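Local coordinates for protein transcriptional regulator (Enterococcus faecalis, PDB 3QFI) that is of unknown precise function but is a putative transcriptional regulator of the LytR-CpsA-Psr family, at residues I50-S61 with Y220-E230; E97-H105 with Q256-L265. All coordinates share one frame; numbering follows the deposited sequence.

The four segments alternate along the chain, in the order 50-61, 97-105, 220-230, 256-265, so the two contacts cross along the chain, with centres 13 Å apart. Contact 1 forms one margin of a mixed six-stranded sheet, where strand 227-230 is added beside strand 56-62. Contact 2 lies over the same sheet, where the turn between helix 80-98 and strand 105-109 meets the end of helix 249-262. That helix is shared ground: Thr58 and Glu54 of contact 1 touch its Gln262, and Glu230 touches its Thr258. Late parts of the chain thus add an edge strand and pack a helix against part of one face of a sheet whose other strands are mostly built from earlier sequence.

Contact 1 (I50-S61 with Y220-E230); sequences INPKENKSTMIS and YLSAFKTIDSE
Ser57 pairs with Ile227, and Thr58 with Asp228, joining strand 227-230 in parallel to strand 56-61 at the margin of the mixed sheet; the two short axes diverge by 32°. Three backbone bonds define this pairing: Ser57 N to Thr226 O (3.0 Å), Asp228 N to Ser57 O, and Met59 N to Asp228 O, the last nearly straight at 166°. Before the strands meet, the chain reverses through 52-55 and re-enters the sheet at a G1 beta bulge, Asn55 and Lys56 both facing Asn51; the 3-10 turn 222-223 fits against it. Here the shapes interlock. Ile50 has CG2 anti to the backbone N and CG1 beside it (chi1 -46°), which parts its branches: CG2 sits in the corner formed by Tyr220 CD2 and Ala223 CB (3.6 Å from the latter), while CD1 reaches Phe224 CZ at 3.5 Å. The Ala223 methyl nests against Pro52 CA, and the Pro52 ring leans on CE2 of Tyr220; the Tyr220 hydroxyl bonds Glu20 O. Further along, Thr58 CG2 meets Glu230 CG at 3.5 Å on the face covered by helix 249-262. On the other face, beside helix 166-184, Met59 lays CG and SD against Ile227 CG2. Lys56 runs alongside Asp228, its CD 3.8 Å from Asp228 CB, then bends so that NZ forms a salt bridge with Glu54. Ser57 OG donates to Ala223 O at 3.2 Å, approaching from above the carbonyl plane.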
loop_
_atom_site.group_PDB
_atom_site.type_symbol
_atom_site.label_atom_id
_atom_site.label_comp_id
_atom_site.label_asym_id
_atom_site.label_seq_id
_atom_site.Cartn_x
_atom_site.Cartn_y
_atom_site.Cartn_z
ATOM N N ILE A 50 5.083 -9.226 -5.510
ATOM C CA ILE A 50 6.331 -9.442 -6.219
ATOM C C ILE A 50 6.193 -10.766 -6.968
ATOM O O ILE A 50 6.094 -11.830 -6.352
ATOM C CB ILE A 50 7.517 -9.503 -5.213
ATOM C CG1 ILE A 50 7.400 -8.346 -4.214
ATOM C CG2 ILE A 50 8.863 -9.415 -5.943
ATOM C CD1 ILE A 50 7.424 -6.977 -4.853
ATOM N N ASN A 51 6.148 -10.689 -8.299
ATOM C CA ASN A 51 6.028 -11.877 -9.136
ATOM C C ASN A 51 7.115 -11.904 -10.196
ATOM O O ASN A 51 6.939 -11.385 -11.292
ATOM C CB ASN A 51 4.667 -11.940 -9.823
ATOM C CG ASN A 51 4.512 -13.188 -10.680
ATOM O OD1 ASN A 51 4.624 -14.321 -10.186
ATOM N ND2 ASN A 51 4.265 -12.990 -11.971
ATOM N N PRO A 52 8.260 -12.514 -9.877
ATOM C CA PRO A 52 9.368 -12.594 -10.828
ATOM C C PRO A 52 9.045 -13.451 -12.049
ATOM O O PRO A 52 9.629 -13.263 -13.106
ATOM C CB PRO A 52 10.503 -13.175 -9.987
ATOM C CG PRO A 52 9.780 -14.047 -9.002
ATOM C CD PRO A 52 8.599 -13.185 -8.608
ATOM N N LYS A 53 8.110 -14.383 -11.911
ATOM C CA LYS A 53 7.746 -15.245 -13.028
ATOM C C LYS A 53 7.146 -14.434 -14.174
ATOM O O LYS A 53 6.991 -14.932 -15.286
ATOM C CB LYS A 53 6.754 -16.317 -12.566
ATOM C CG LYS A 53 7.257 -17.165 -11.386
ATOM C CD LYS A 53 6.140 -18.021 -10.791
ATOM C CE LYS A 53 6.643 -18.877 -9.638
ATOM N NZ LYS A 53 5.568 -19.741 -9.071
ATOM N N GLU A 54 6.803 -13.181 -13.911
ATOM C CA GLU A 54 6.240 -12.348 -14.958
ATOM C C GLU A 54 6.927 -10.996 -14.935
ATOM O O GLU A 54 6.441 -10.028 -15.511
ATOM C CB GLU A 54 4.739 -12.190 -14.749
ATOM C CG GLU A 54 3.999 -11.680 -15.959
ATOM C CD GLU A 54 2.514 -11.620 -15.717
ATOM O OE1 GLU A 54 2.088 -10.881 -14.799
ATOM O OE2 GLU A 54 1.769 -12.315 -16.441
ATOM N N ASN A 55 8.068 -10.957 -14.255
ATOM C CA ASN A 55 8.873 -9.759 -14.135
ATOM C C ASN A 55 8.033 -8.524 -13.858
ATOM O O ASN A 55 8.059 -7.577 -14.643
ATOM C CB ASN A 55 9.675 -9.553 -15.419
ATOM C CG ASN A 55 10.523 -10.754 -15.768
ATOM O OD1 ASN A 55 11.383 -11.173 -14.992
ATOM N ND2 ASN A 55 10.280 -11.325 -16.939
ATOM N N LYS A 56 7.303 -8.515 -12.743
ATOM C CA LYS A 56 6.454 -7.367 -12.414
ATOM C C LYS A 56 6.009 -7.324 -10.939
ATOM O O LYS A 56 6.008 -8.344 -10.242
ATOM C CB LYS A 56 5.226 -7.375 -13.342
ATOM C CG LYS A 56 4.321 -6.147 -13.239
ATOM C CD LYS A 56 3.392 -5.971 -14.464
ATOM C CE LYS A 56 2.146 -6.849 -14.413
ATOM N NZ LYS A 56 2.470 -8.294 -14.307
ATOM N N SER A 57 5.659 -6.123 -10.477
ATOM C CA SER A 57 5.172 -5.900 -9.117
ATOM C C SER A 57 3.950 -5.014 -9.225
ATOM O O SER A 57 3.944 -4.046 -9.983
ATOM C CB SER A 57 6.213 -5.210 -8.226
ATOM O OG SER A 57 7.228 -6.109 -7.824
ATOM N N THR A 58 2.928 -5.345 -8.449
ATOM C CA THR A 58 1.674 -4.619 -8.474
ATOM C C THR A 58 1.399 -3.979 -7.119
ATOM O O THR A 58 1.262 -4.672 -6.102
ATOM C CB THR A 58 0.535 -5.581 -8.816
ATOM O OG1 THR A 58 0.963 -6.465 -9.860
ATOM C CG2 THR A 58 -0.690 -4.831 -9.270
ATOM N N MET A 59 1.337 -2.650 -7.124
ATOM C CA MET A 59 1.066 -1.858 -5.931
ATOM C C MET A 59 -0.440 -1.720 -5.831
ATOM O O MET A 59 -1.148 -1.736 -6.837
ATOM C CB MET A 59 1.704 -0.473 -6.046
ATOM C CG MET A 59 3.224 -0.485 -6.137
ATOM S SD MET A 59 3.897 1.196 -6.349
ATOM C CE MET A 59 4.858 1.369 -4.855
ATOM N N ILE A 60 -0.928 -1.574 -4.612
ATOM C CA ILE A 60 -2.353 -1.472 -4.397
ATOM C C ILE A 60 -2.621 -0.563 -3.213
ATOM O O ILE A 60 -2.321 -0.899 -2.076
ATOM C CB ILE A 60 -2.965 -2.891 -4.135
ATOM C CG1 ILE A 60 -3.984 -3.244 -5.207
ATOM C CG2 ILE A 60 -3.655 -2.938 -2.795
ATOM C CD1 ILE A 60 -5.225 -2.380 -5.189
ATOM N N SER A 61 -3.161 0.609 -3.499
ATOM C CA SER A 61 -3.501 1.562 -2.466
ATOM C C SER A 61 -4.846 1.155 -1.888
ATOM O O SER A 61 -5.765 0.799 -2.640
ATOM C CB SER A 61 -3.655 2.955 -3.063
ATOM O OG SER A 61 -2.425 3.468 -3.539
ATOM N N TYR A 220 15.121 -11.148 -7.210
ATOM C CA TYR A 220 13.860 -10.519 -7.552
ATOM C C TYR A 220 14.087 -9.202 -8.271
ATOM O O TYR A 220 13.159 -8.420 -8.451
ATOM C CB TYR A 220 13.034 -10.272 -6.281
ATOM C CG TYR A 220 12.456 -11.516 -5.657
ATOM C CD1 TYR A 220 13.251 -12.394 -4.908
ATOM C CD2 TYR A 220 11.109 -11.841 -5.842
ATOM C CE1 TYR A 220 12.714 -13.567 -4.357
ATOM C CE2 TYR A 220 10.568 -13.009 -5.303
ATOM C CZ TYR A 220 11.379 -13.865 -4.560
ATOM O OH TYR A 220 10.851 -15.016 -4.015
ATOM N N LEU A 221 15.326 -8.957 -8.673
ATOM C CA LEU A 221 15.662 -7.714 -9.360
ATOM C C LEU A 221 14.794 -7.566 -10.611
ATOM O O LEU A 221 14.317 -6.479 -10.925
ATOM C CB LEU A 221 17.156 -7.688 -9.733
ATOM C CG LEU A 221 18.042 -8.852 -9.273
ATOM C CD1 LEU A 221 17.730 -10.075 -10.123
ATOM C CD2 LEU A 221 19.526 -8.500 -9.407
ATOM N N SER A 222 14.581 -8.676 -11.304
ATOM C CA SER A 222 13.785 -8.674 -12.511
ATOM C C SER A 222 12.335 -8.342 -12.193
ATOM O O SER A 222 11.640 -7.672 -12.980
ATOM C CB SER A 222 13.852 -10.041 -13.182
ATOM O OG SER A 222 13.148 -11.008 -12.425
ATOM N N ALA A 223 11.879 -8.820 -11.039
ATOM C CA ALA A 223 10.504 -8.602 -10.592
ATOM C C ALA A 223 10.150 -7.120 -10.475
ATOM O O ALA A 223 8.975 -6.757 -10.463
ATOM C CB ALA A 223 10.285 -9.302 -9.254
ATOM N N PHE A 224 11.168 -6.269 -10.390
ATOM C CA PHE A 224 10.945 -4.830 -10.288
ATOM C C PHE A 224 11.210 -4.119 -11.614
ATOM O O PHE A 224 11.296 -2.889 -11.665
ATOM C CB PHE A 224 11.808 -4.221 -9.175
ATOM C CG PHE A 224 11.459 -4.738 -7.809
ATOM C CD1 PHE A 224 12.169 -5.793 -7.245
ATOM C CD2 PHE A 224 10.350 -4.240 -7.129
ATOM C CE1 PHE A 224 11.776 -6.352 -6.029
ATOM C CE2 PHE A 224 9.947 -4.790 -5.915
ATOM C CZ PHE A 224 10.662 -5.852 -5.363
ATOM N N LYS A 225 11.338 -4.890 -12.691
ATOM C CA LYS A 225 11.573 -4.295 -14.002
ATOM C C LYS A 225 10.376 -3.451 -14.394
ATOM O O LYS A 225 10.501 -2.501 -15.162
ATOM C CB LYS A 225 11.802 -5.376 -15.071
ATOM C CG LYS A 225 13.210 -5.967 -15.097
ATOM C CD LYS A 225 13.384 -6.943 -16.253
ATOM C CE LYS A 225 14.829 -7.428 -16.378
ATOM N NZ LYS A 225 15.053 -8.252 -17.616
ATOM N N THR A 226 9.213 -3.801 -13.857
ATOM C CA THR A 226 7.986 -3.086 -14.170
ATOM C C THR A 226 7.088 -3.089 -12.943
ATOM O O THR A 226 6.696 -4.151 -12.456
ATOM C CB THR A 226 7.225 -3.772 -15.325
ATOM O OG1 THR A 226 8.144 -4.108 -16.374
ATOM C CG2 THR A 226 6.147 -2.845 -15.872
ATOM N N ILE A 227 6.771 -1.900 -12.449
ATOM C CA ILE A 227 5.913 -1.748 -11.286
ATOM C C ILE A 227 4.529 -1.267 -11.738
ATOM O O ILE A 227 4.356 -0.090 -12.038
ATOM C CB ILE A 227 6.504 -0.709 -10.315
ATOM C CG1 ILE A 227 8.019 -0.915 -10.168
ATOM C CG2 ILE A 227 5.807 -0.809 -8.967
ATOM C CD1 ILE A 227 8.437 -2.279 -9.687
ATOM N N ASP A 228 3.549 -2.168 -11.791
ATOM C CA ASP A 228 2.189 -1.805 -12.220
ATOM C C ASP A 228 1.316 -1.403 -11.015
ATOM O O ASP A 228 1.669 -1.674 -9.866
ATOM C CB ASP A 228 1.541 -2.988 -12.957
ATOM C CG ASP A 228 0.350 -2.576 -13.813
ATOM O OD1 ASP A 228 -0.556 -3.415 -14.006
ATOM O OD2 ASP A 228 0.321 -1.427 -14.313
ATOM N N SER A 229 0.184 -0.751 -11.280
ATOM C CA SER A 229 -0.729 -0.323 -10.218
ATOM C C SER A 229 -2.106 -0.961 -10.375
ATOM O O SER A 229 -2.398 -1.592 -11.385
ATOM C CB SER A 229 -0.887 1.199 -10.222
ATOM O OG SER A 229 0.352 1.854 -10.030
ATOM N N GLU A 230 -2.949 -0.781 -9.365
ATOM C CA GLU A 230 -4.303 -1.321 -9.370
ATOM C C GLU A 230 -5.189 -0.471 -8.480
ATOM O O GLU A 230 -4.855 -0.222 -7.318
ATOM C CB GLU A 230 -4.314 -2.757 -8.855
ATOM C CG GLU A 230 -3.966 -3.794 -9.896
ATOM C CD GLU A 230 -5.141 -4.696 -10.240
ATOM O OE1 GLU A 230 -5.010 -5.515 -11.175
ATOM O OE2 GLU A 230 -6.195 -4.590 -9.577
#

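Contact 2 (E97-H105 with Q256-L265); sequences ELLDIPIHH and QTTLRKQLGL
Asp100 and Arg260 meet where the turn that follows helix 80-98 crosses the last turns of helix 249-262. The arginine can be followed outward. From CB, its CG passes Ile101 CG2 at 3.7 Å, the two side chains sliding by in opposite directions. CD then reaches Asp100 OD2 at 3.4 Å. A bend about the CG-CD bond (chi3 74°) turns the guanidinium across the aspartate; NE donates to Lys266 O, and NH1 ends at the Asp100 backbone. NH1 to Asp100 O is a bent hydrogen bond, 131° at the hydrogen, with the oxygen at the guanidinium edge; its modelled length is too short to trust. The same NH1 is 3.2 Å from Asp100 OD2, a salt bridge of charge alone, since that oxygen lies well out of the guanidinium plane and is instead bonded by His268. Leu265 CD1 lies over one face, toward the rim, and meets Pro102 CD tip to tip at 3.7 Å. A Schellman motif ends the helix, Leu265 N bonded to Arg260 O and Gly264 N to Lys261 O, and probably directs Leu265 back over the arginine. Leu263 CD1 packs on Ile101 CB and Pro102 CD, both at 4.0 Å. The contact rests on the sheet: Leu263 touches Ser23 of strand 22-28 and Thr49 of strand 44-51, Leu99 touches Val47, and helix 80-98 adjoins through Gln96 at Pro102.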
loop_
_atom_site.group_PDB
_atom_site.type_symbol
_atom_site.label_atom_id
_atom_site.label_comp_id
_atom_site.label_asym_id
_atom_site.label_seq_id
_atom_site.Cartn_x
_atom_site.Cartn_y
_atom_site.Cartn_z
ATOM N N GLU A 97 -8.425 -10.641 4.121
ATOM C CA GLU A 97 -9.795 -11.051 3.819
ATOM C C GLU A 97 -10.356 -10.173 2.699
ATOM O O GLU A 97 -11.105 -10.640 1.850
ATOM C CB GLU A 97 -10.694 -10.931 5.061
ATOM C CG GLU A 97 -10.622 -12.104 6.049
ATOM C CD GLU A 97 -11.111 -13.434 5.459
ATOM O OE1 GLU A 97 -10.367 -14.055 4.663
ATOM O OE2 GLU A 97 -12.244 -13.858 5.794
ATOM N N LEU A 98 -9.985 -8.899 2.703
ATOM C CA LEU A 98 -10.449 -7.956 1.696
ATOM C C LEU A 98 -9.937 -8.315 0.303
ATOM O O LEU A 98 -10.703 -8.374 -0.643
ATOM C CB LEU A 98 -9.997 -6.528 2.056
ATOM C CG LEU A 98 -10.301 -5.407 1.045
ATOM C CD1 LEU A 98 -11.792 -5.362 0.754
ATOM C CD2 LEU A 98 -9.844 -4.076 1.604
ATOM N N LEU A 99 -8.643 -8.570 0.188
ATOM C CA LEU A 99 -8.048 -8.896 -1.098
ATOM C C LEU A 99 -8.055 -10.389 -1.387
ATOM O O LEU A 99 -7.619 -10.831 -2.445
ATOM C CB LEU A 99 -6.611 -8.383 -1.143
ATOM C CG LEU A 99 -6.478 -6.911 -0.771
ATOM C CD1 LEU A 99 -5.006 -6.535 -0.753
ATOM C CD2 LEU A 99 -7.258 -6.046 -1.759
ATOM N N ASP A 100 -8.549 -11.162 -0.437
ATOM C CA ASP A 100 -8.594 -12.605 -0.567
ATOM C C ASP A 100 -7.244 -13.149 -0.994
ATOM O O ASP A 100 -7.160 -13.993 -1.889
ATOM C CB ASP A 100 -9.659 -13.057 -1.567
ATOM C CG ASP A 100 -9.854 -14.570 -1.552
ATOM O OD1 ASP A 100 -10.010 -15.138 -0.448
ATOM O OD2 ASP A 100 -9.852 -15.188 -2.634
ATOM N N ILE A 101 -6.189 -12.653 -0.359
ATOM C CA ILE A 101 -4.844 -13.118 -0.652
ATOM C C ILE A 101 -4.037 -13.238 0.616
ATOM O O ILE A 101 -4.397 -12.713 1.653
ATOM C CB ILE A 101 -4.046 -12.164 -1.606
ATOM C CG1 ILE A 101 -3.951 -10.763 -1.001
ATOM C CG2 ILE A 101 -4.698 -12.119 -2.982
ATOM C CD1 ILE A 101 -2.926 -9.891 -1.704
ATOM N N PRO A 102 -2.934 -13.976 0.556
ATOM C CA PRO A 102 -2.147 -14.073 1.784
ATOM C C PRO A 102 -1.150 -12.902 1.812
ATOM O O PRO A 102 -0.637 -12.487 0.768
ATOM C CB PRO A 102 -1.461 -15.432 1.646
ATOM C CG PRO A 102 -1.205 -15.509 0.166
ATOM C CD PRO A 102 -2.522 -14.999 -0.422
ATOM N N ILE A 103 -0.933 -12.348 3.000
ATOM C CA ILE A 103 0.011 -11.261 3.192
ATOM C C ILE A 103 1.202 -11.927 3.844
ATOM O O ILE A 103 1.189 -12.171 5.051
ATOM C CB ILE A 103 -0.504 -10.194 4.175
ATOM C CG1 ILE A 103 -1.740 -9.500 3.615
ATOM C CG2 ILE A 103 0.604 -9.171 4.441
ATOM C CD1 ILE A 103 -1.492 -8.751 2.307
ATOM N N HIS A 104 2.225 -12.225 3.058
ATOM C CA HIS A 104 3.409 -12.900 3.573
ATOM C C HIS A 104 4.263 -12.076 4.504
ATOM O O HIS A 104 4.814 -12.588 5.484
ATOM C CB HIS A 104 4.258 -13.362 2.409
ATOM C CG HIS A 104 3.512 -14.230 1.459
ATOM N ND1 HIS A 104 3.214 -13.841 0.172
ATOM C CD2 HIS A 104 2.943 -15.446 1.631
ATOM C CE1 HIS A 104 2.495 -14.782 -0.410
ATOM N NE2 HIS A 104 2.317 -15.768 0.454
ATOM N N HIS A 105 4.373 -10.792 4.189
ATOM C CA HIS A 105 5.192 -9.899 4.975
ATOM C C HIS A 105 4.550 -8.528 5.133
ATOM O O HIS A 105 3.690 -8.127 4.336
ATOM C CB HIS A 105 6.547 -9.739 4.295
ATOM C CG HIS A 105 7.328 -11.008 4.189
ATOM N ND1 HIS A 105 7.865 -11.642 5.288
ATOM C CD2 HIS A 105 7.693 -11.744 3.113
ATOM C CE1 HIS A 105 8.529 -12.714 4.893
ATOM N NE2 HIS A 105 8.441 -12.799 3.579
ATOM N N GLN A 256 -9.227 -9.122 -6.970
ATOM C CA GLN A 256 -8.799 -10.264 -6.167
ATOM C C GLN A 256 -8.193 -11.356 -7.010
ATOM O O GLN A 256 -7.154 -11.914 -6.678
ATOM C CB GLN A 256 -9.979 -10.864 -5.401
ATOM C CG GLN A 256 -10.374 -10.094 -4.166
ATOM C CD GLN A 256 -11.734 -10.483 -3.677
ATOM O OE1 GLN A 256 -12.139 -10.118 -2.580
ATOM N NE2 GLN A 256 -12.461 -11.226 -4.498
ATOM N N THR A 257 -8.867 -11.682 -8.099
ATOM C CA THR A 257 -8.380 -12.727 -8.975
ATOM C C THR A 257 -7.045 -12.288 -9.554
ATOM O O THR A 257 -6.113 -13.082 -9.633
ATOM C CB THR A 257 -9.396 -13.014 -10.087
ATOM O OG1 THR A 257 -10.630 -13.433 -9.487
ATOM C CG2 THR A 257 -8.891 -14.110 -10.994
ATOM N N THR A 258 -6.945 -11.019 -9.933
ATOM C CA THR A 258 -5.699 -10.500 -10.480
ATOM C C THR A 258 -4.543 -10.715 -9.503
ATOM O O THR A 258 -3.541 -11.340 -9.839
ATOM C CB THR A 258 -5.783 -9.007 -10.744
ATOM O OG1 THR A 258 -6.823 -8.755 -11.689
ATOM C CG2 THR A 258 -4.460 -8.493 -11.279
ATOM N N LEU A 259 -4.684 -10.177 -8.296
ATOM C CA LEU A 259 -3.642 -10.315 -7.306
ATOM C C LEU A 259 -3.368 -11.781 -7.050
ATOM O O LEU A 259 -2.209 -12.208 -7.048
ATOM C CB LEU A 259 -4.040 -9.599 -6.021
ATOM C CG LEU A 259 -4.273 -8.114 -6.292
ATOM C CD1 LEU A 259 -4.506 -7.384 -4.980
ATOM C CD2 LEU A 259 -3.069 -7.524 -7.026
ATOM N N ARG A 260 -4.426 -12.559 -6.860
ATOM C CA ARG A 260 -4.256 -13.977 -6.628
ATOM C C ARG A 260 -3.383 -14.618 -7.727
ATOM O O ARG A 260 -2.538 -15.463 -7.423
ATOM C CB ARG A 260 -5.615 -14.675 -6.567
ATOM C CG ARG A 260 -6.419 -14.411 -5.309
ATOM C CD ARG A 260 -7.714 -15.217 -5.331
ATOM N NE ARG A 260 -7.463 -16.629 -5.081
ATOM C CZ ARG A 260 -7.037 -17.091 -3.913
ATOM N NH1 ARG A 260 -6.833 -16.246 -2.903
ATOM N NH2 ARG A 260 -6.785 -18.389 -3.757
ATOM N N LYS A 261 -3.560 -14.232 -8.992
ATOM C CA LYS A 261 -2.731 -14.837 -10.041
ATOM C C LYS A 261 -1.280 -14.342 -9.965
ATOM O O LYS A 261 -0.343 -15.077 -10.288
ATOM C CB LYS A 261 -3.323 -14.588 -11.441
ATOM C CG LYS A 261 -4.598 -15.389 -11.734
ATOM C CD LYS A 261 -5.076 -15.189 -13.173
ATOM C CE LYS A 261 -6.357 -15.983 -13.489
ATOM N NZ LYS A 261 -6.726 -15.916 -14.949
ATOM N N GLN A 262 -1.104 -13.096 -9.544
ATOM C CA GLN A 262 0.223 -12.523 -9.369
ATOM C C GLN A 262 1.013 -13.409 -8.397
ATOM O O GLN A 262 2.236 -13.505 -8.480
ATOM C CB GLN A 262 0.122 -11.110 -8.775
ATOM C CG GLN A 262 -0.188 -10.026 -9.783
ATOM C CD GLN A 262 0.758 -10.086 -10.961
ATOM O OE1 GLN A 262 0.449 -10.688 -11.993
ATOM N NE2 GLN A 262 1.936 -9.488 -10.802
ATOM N N LEU A 263 0.297 -14.054 -7.479
ATOM C CA LEU A 263 0.908 -14.908 -6.476
ATOM C C LEU A 263 0.853 -16.388 -6.818
ATOM O O LEU A 263 0.926 -17.240 -5.930
ATOM C CB LEU A 263 0.239 -14.665 -5.122
ATOM C CG LEU A 263 0.338 -13.231 -4.591
ATOM C CD1 LEU A 263 -0.558 -13.092 -3.377
ATOM C CD2 LEU A 263 1.796 -12.887 -4.229
ATOM N N GLY A 264 0.726 -16.690 -8.105
ATOM C CA GLY A 264 0.673 -18.071 -8.538
ATOM C C GLY A 264 -0.506 -18.816 -7.949
ATOM O O GLY A 264 -0.459 -20.037 -7.792
ATOM N N LEU A 265 -1.565 -18.086 -7.609
ATOM C CA LEU A 265 -2.758 -18.710 -7.042
ATOM C C LEU A 265 -3.832 -18.806 -8.106
ATOM O O LEU A 265 -3.769 -18.125 -9.132
ATOM C CB LEU A 265 -3.288 -17.902 -5.857
ATOM C CG LEU A 265 -2.326 -17.804 -4.673
ATOM C CD1 LEU A 265 -2.902 -16.862 -3.629
ATOM C CD2 LEU A 265 -2.099 -19.195 -4.076
#